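6-phosphogluconolactonase (Leishmania braziliensis, PDB 3CSS) probably hydrolyses 6-phosphogluconolactone to 6-phosphogluconate, the second step of the oxidative pentose phosphate pathway. Local coordinates at residues Val104-Ala112 and Gly125-Lys136. Sequence-based numbering, arbitrary orientation. Where two conformers were deposited one is given.
Sequences VISIDRRAA and GAWAVAQDYEVK. Unlike the reference sequence in segment 125-136: Val-135 (reference Ala).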
loop_
_atom_site.group_PDB
_atom_site.type_symbol
_atom_site.label_atom_id
_atom_site.label_comp_id
_atom_site.label_asym_id
_atom_site.label_seq_id
_atom_site.Cartn_x
_atom_site.Cartn_y
_atom_site.Cartn_z
ATOM N N VAL A 104 10.334 5.158 10.985
ATOM C CA VAL A 104 8.956 5.306 10.545
ATOM C C VAL A 104 8.683 6.748 10.108
ATOM O O VAL A 104 8.906 7.692 10.860
ATOM C CB VAL A 104 7.955 4.907 11.679
ATOM C CG1 VAL A 104 6.521 4.945 11.154
ATOM C CG2 VAL A 104 8.286 3.540 12.225
ATOM N N ILE A 105 8.184 6.908 8.892
ATOM C CA ILE A 105 7.801 8.211 8.372
ATOM C C ILE A 105 6.337 8.479 8.714
ATOM O O ILE A 105 5.442 7.714 8.328
ATOM C CB ILE A 105 8.051 8.312 6.845
ATOM C CG1 ILE A 105 9.508 7.950 6.506
ATOM C CG2 ILE A 105 7.710 9.701 6.323
ATOM C CD1 ILE A 105 10.559 8.764 7.210
ATOM N N SER A 106 6.089 9.545 9.464
ATOM C CA SER A 106 4.736 9.858 9.904
ATOM C C SER A 106 4.003 10.743 8.902
ATOM O O SER A 106 4.617 11.521 8.168
ATOM C CB SER A 106 4.766 10.544 11.273
ATOM O OG SER A 106 5.422 11.784 11.209
ATOM N N ILE A 107 2.678 10.611 8.889
ATOM C CA ILE A 107 1.792 11.504 8.147
ATOM C C ILE A 107 1.182 12.481 9.149
ATOM O O ILE A 107 0.652 12.066 10.178
ATOM C CB ILE A 107 0.646 10.741 7.434
ATOM C CG1 ILE A 107 1.212 9.750 6.407
ATOM C CG2 ILE A 107 -0.298 11.723 6.738
ATOM C CD1 ILE A 107 0.165 8.820 5.778
ATOM N N ASP A 108 1.256 13.768 8.832
ATOM C CA ASP A 108 0.628 14.820 9.624
ATOM C C ASP A 108 -0.795 15.062 9.106
ATOM O O ASP A 108 -0.971 15.638 8.040
ATOM C CB ASP A 108 1.479 16.092 9.531
ATOM C CG ASP A 108 0.981 17.204 10.412
ATOM O OD1 ASP A 108 -0.025 17.017 11.132
ATOM O OD2 ASP A 108 1.618 18.279 10.379
ATOM N N ARG A 109 -1.806 14.620 9.855
ATOM C CA ARG A 109 -3.204 14.669 9.376
ATOM C C ARG A 109 -3.983 15.887 9.780
ATOM O O ARG A 109 -5.106 16.072 9.327
ATOM C CB ARG A 109 -4.030 13.483 9.896
ATOM C CG ARG A 109 -3.421 12.149 9.702
ATOM C CD ARG A 109 -2.739 11.671 10.957
ATOM N NE ARG A 109 -1.849 10.565 10.628
ATOM C CZ ARG A 109 -2.250 9.311 10.466
ATOM N NH1 ARG A 109 -3.520 8.986 10.609
ATOM N NH2 ARG A 109 -1.360 8.392 10.144
ATOM N N ARG A 110 -3.396 16.713 10.638
ATOM C CA ARG A 110 -4.069 17.849 11.288
ATOM C C ARG A 110 -4.835 18.753 10.334
ATOM O O ARG A 110 -5.931 19.215 10.625
ATOM C CB ARG A 110 -3.032 18.720 11.998
ATOM C CG ARG A 110 -2.808 18.413 13.465
ATOM C CD ARG A 110 -2.547 19.715 14.185
ATOM N NE ARG A 110 -3.476 20.731 13.699
ATOM C CZ ARG A 110 -4.651 20.988 14.259
ATOM N NH1 ARG A 110 -5.022 20.329 15.347
ATOM N NH2 ARG A 110 -5.444 21.914 13.742
ATOM N N ALA A 111 -4.215 19.056 9.195
ATOM C CA ALA A 111 -4.831 19.973 8.221
ATOM C C ALA A 111 -6.173 19.458 7.666
ATOM O O ALA A 111 -6.982 20.247 7.174
ATOM C CB ALA A 111 -3.862 20.264 7.074
ATOM N N ALA A 112 -6.397 18.144 7.749
ATOM C CA ALA A 112 -7.602 17.497 7.213
ATOM C C ALA A 112 -8.678 17.156 8.248
ATOM O O ALA A 112 -9.817 16.916 7.879
ATOM C CB ALA A 112 -7.208 16.219 6.457
ATOM N N GLY A 125 -8.286 20.068 2.388
ATOM C CA GLY A 125 -7.579 19.517 3.537
ATOM C C GLY A 125 -6.815 18.243 3.219
ATOM O O GLY A 125 -5.698 18.059 3.701
ATOM N N ALA A 126 -7.418 17.354 2.429
ATOM C CA ALA A 126 -6.742 16.144 1.969
ATOM C C ALA A 126 -5.481 16.482 1.155
ATOM O O ALA A 126 -4.426 15.904 1.379
ATOM C CB ALA A 126 -7.719 15.246 1.153
ATOM N N TRP A 127 -5.590 17.410 0.212
ATOM C CA TRP A 127 -4.422 17.861 -0.552
ATOM C C TRP A 127 -3.337 18.459 0.330
ATOM O O TRP A 127 -2.159 18.232 0.085
ATOM C CB TRP A 127 -4.813 18.871 -1.631
ATOM C CG TRP A 127 -5.191 18.257 -2.963
ATOM C CD1 TRP A 127 -6.357 18.435 -3.640
ATOM C CD2 TRP A 127 -4.388 17.382 -3.773
ATOM N NE1 TRP A 127 -6.336 17.725 -4.820
ATOM C CE2 TRP A 127 -5.142 17.065 -4.923
ATOM C CE3 TRP A 127 -3.106 16.830 -3.636
ATOM C CZ2 TRP A 127 -4.657 16.238 -5.928
ATOM C CZ3 TRP A 127 -2.629 16.005 -4.635
ATOM C CH2 TRP A 127 -3.403 15.711 -5.763
ATOM N N ALA A 128 -3.728 19.228 1.341
ATOM C CA ALA A 128 -2.758 19.816 2.255
ATOM C C ALA A 128 -1.932 18.717 2.938
ATOM O O ALA A 128 -0.705 18.817 3.015
ATOM C CB ALA A 128 -3.462 20.692 3.279
ATOM N N VAL A 129 -2.608 17.664 3.408
ATOM C CA VAL A 129 -1.930 16.506 4.020
ATOM C C VAL A 129 -1.062 15.750 2.993
ATOM O O VAL A 129 0.086 15.421 3.283
ATOM C CB VAL A 129 -2.938 15.534 4.691
ATOM C CG1 VAL A 129 -2.231 14.286 5.213
ATOM C CG2 VAL A 129 -3.692 16.238 5.811
ATOM N N ALA A 130 -1.605 15.510 1.797
ATOM C CA ALA A 130 -0.869 14.850 0.712
ATOM C C ALA A 130 0.438 15.566 0.386
ATOM O O ALA A 130 1.485 14.933 0.237
ATOM C CB ALA A 130 -1.744 14.742 -0.560
ATOM N N GLN A 131 0.361 16.889 0.277
ATOM C CA GLN A 131 1.514 17.701 -0.111
ATOM C C GLN A 131 2.629 17.676 0.936
ATOM O O GLN A 131 3.804 17.532 0.600
ATOM C CB GLN A 131 1.060 19.119 -0.400
ATOM C CG GLN A 131 0.235 19.204 -1.676
ATOM C CD GLN A 131 1.094 19.341 -2.924
ATOM O OE1 GLN A 131 1.283 18.375 -3.685
ATOM N NE2 GLN A 131 1.602 20.553 -3.153
ATOM N N ASP A 132 2.250 17.772 2.205
ATOM C CA ASP A 132 3.214 17.685 3.301
ATOM C C ASP A 132 3.874 16.297 3.359
ATOM O O ASP A 132 5.079 16.180 3.627
ATOM C CB ASP A 132 2.543 18.016 4.641
ATOM C CG ASP A 132 2.358 19.524 4.868
ATOM O OD1 ASP A 132 2.842 20.359 4.053
ATOM O OD2 ASP A 132 1.726 19.879 5.896
ATOM N N TYR A 133 3.088 15.256 3.109
ATOM C CA TYR A 133 3.607 13.892 3.137
ATOM C C TYR A 133 4.556 13.656 1.957
ATOM O O TYR A 133 5.603 13.053 2.107
ATOM C CB TYR A 133 2.444 12.884 3.145
ATOM C CG TYR A 133 2.825 11.433 3.283
ATOM C CD1 TYR A 133 3.873 11.020 4.106
ATOM C CD2 TYR A 133 2.095 10.453 2.625
ATOM C CE1 TYR A 133 4.208 9.676 4.224
ATOM C CE2 TYR A 133 2.397 9.109 2.773
ATOM C CZ TYR A 133 3.459 8.722 3.554
ATOM O OH TYR A 133 3.749 7.373 3.647
ATOM N N GLU A 134 4.187 14.157 0.784
ATOM C CA GLU A 134 5.053 14.085 -0.394
ATOM C C GLU A 134 6.426 14.733 -0.170
ATOM O O GLU A 134 7.455 14.173 -0.527
ATOM C CB GLU A 134 4.358 14.727 -1.591
ATOM C CG GLU A 134 5.257 14.880 -2.784
ATOM C CD GLU A 134 4.501 15.191 -4.059
ATOM O OE1 GLU A 134 3.411 14.620 -4.280
ATOM O OE2 GLU A 134 5.011 16.038 -4.831
ATOM N N VAL A 135 6.422 15.926 0.412
ATOM C CA VAL A 135 7.657 16.615 0.786
ATOM C C VAL A 135 8.512 15.731 1.696
ATOM O O VAL A 135 9.729 15.582 1.484
ATOM C CB VAL A 135 7.348 17.962 1.485
ATOM C CG1 VAL A 135 8.623 18.558 2.063
ATOM C CG2 VAL A 135 6.685 18.938 0.506
ATOM N N LYS A 136 7.868 15.127 2.693
ATOM C CA LYS A 136 8.565 14.256 3.632
ATOM C C LYS A 136 9.172 13.048 2.918
ATOM O O LYS A 136 10.321 12.697 3.165
ATOM C CB LYS A 136 7.623 13.814 4.760
ATOM C CG LYS A 136 8.270 13.708 6.081
ATOM C CD LYS A 136 7.335 13.165 7.137
ATOM C CE LYS A 136 6.619 14.255 7.910
ATOM N NZ LYS A 136 5.977 13.684 9.117
HETATM O O HOH W 1 3.771 7.057 6.589
HETATM O O HOH W 2 1.559 14.914 5.962
#
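In this member of the glucosamine/galactosamine-6-phosphate isomerase family, helix 123-140 packs on strands 69-77 and 186-189 of the central mixed sheet, and the extended residues 105-108 run along it, Ile-107 lying against Tyr-133 and Val-129. CG1 of Ile-107 sits over the middle of the Tyr-133 ring, 3.6 Å from the centroid and 5° off the normal, a CH-pi contact, while CD1 reaches on over the CE2 side. With CG of Tyr-133 anti to its backbone N (chi1 -175°), the ring reaches from the helix toward strand 69-77, where its OH bonds Leu-73 O; a water links this hydroxyl to Ile-105 O. At the ring edge, near its plane, lies CG2 of Ile-105, which also meets Lys-136 CD at 3.6 Å. The lysine chain, bent at chi3, runs past Ile-105 in the opposite direction and brings NZ 2.7 Å from Ser-106 O, a hydrogen bond from above the carbonyl plane. One turn back from Tyr-133, the two branches of Val-129 divide their work: CG1 meets Ile-107 CG2 at 3.6 Å, and CG2 meets Ala-112 CB. A second water bridges Asp-108 N and Val-129 O. Beyond it the chain turns into helix 110-113, where small residues let the CA atoms of Ala-112 and Gly-125 approach to 4.2 Å. The side chain of Arg-109 leaves CA away from helix 123-140; its NE bonds Ile-107 O, and its guanidinium forms a salt bridge with Glu-76. Residues 105-108 and helix 123-140 both belong to the connection between parallel strands 69-77 and 158-162, a beta-alpha-beta crossover as in Rossmann-like alpha/beta folds.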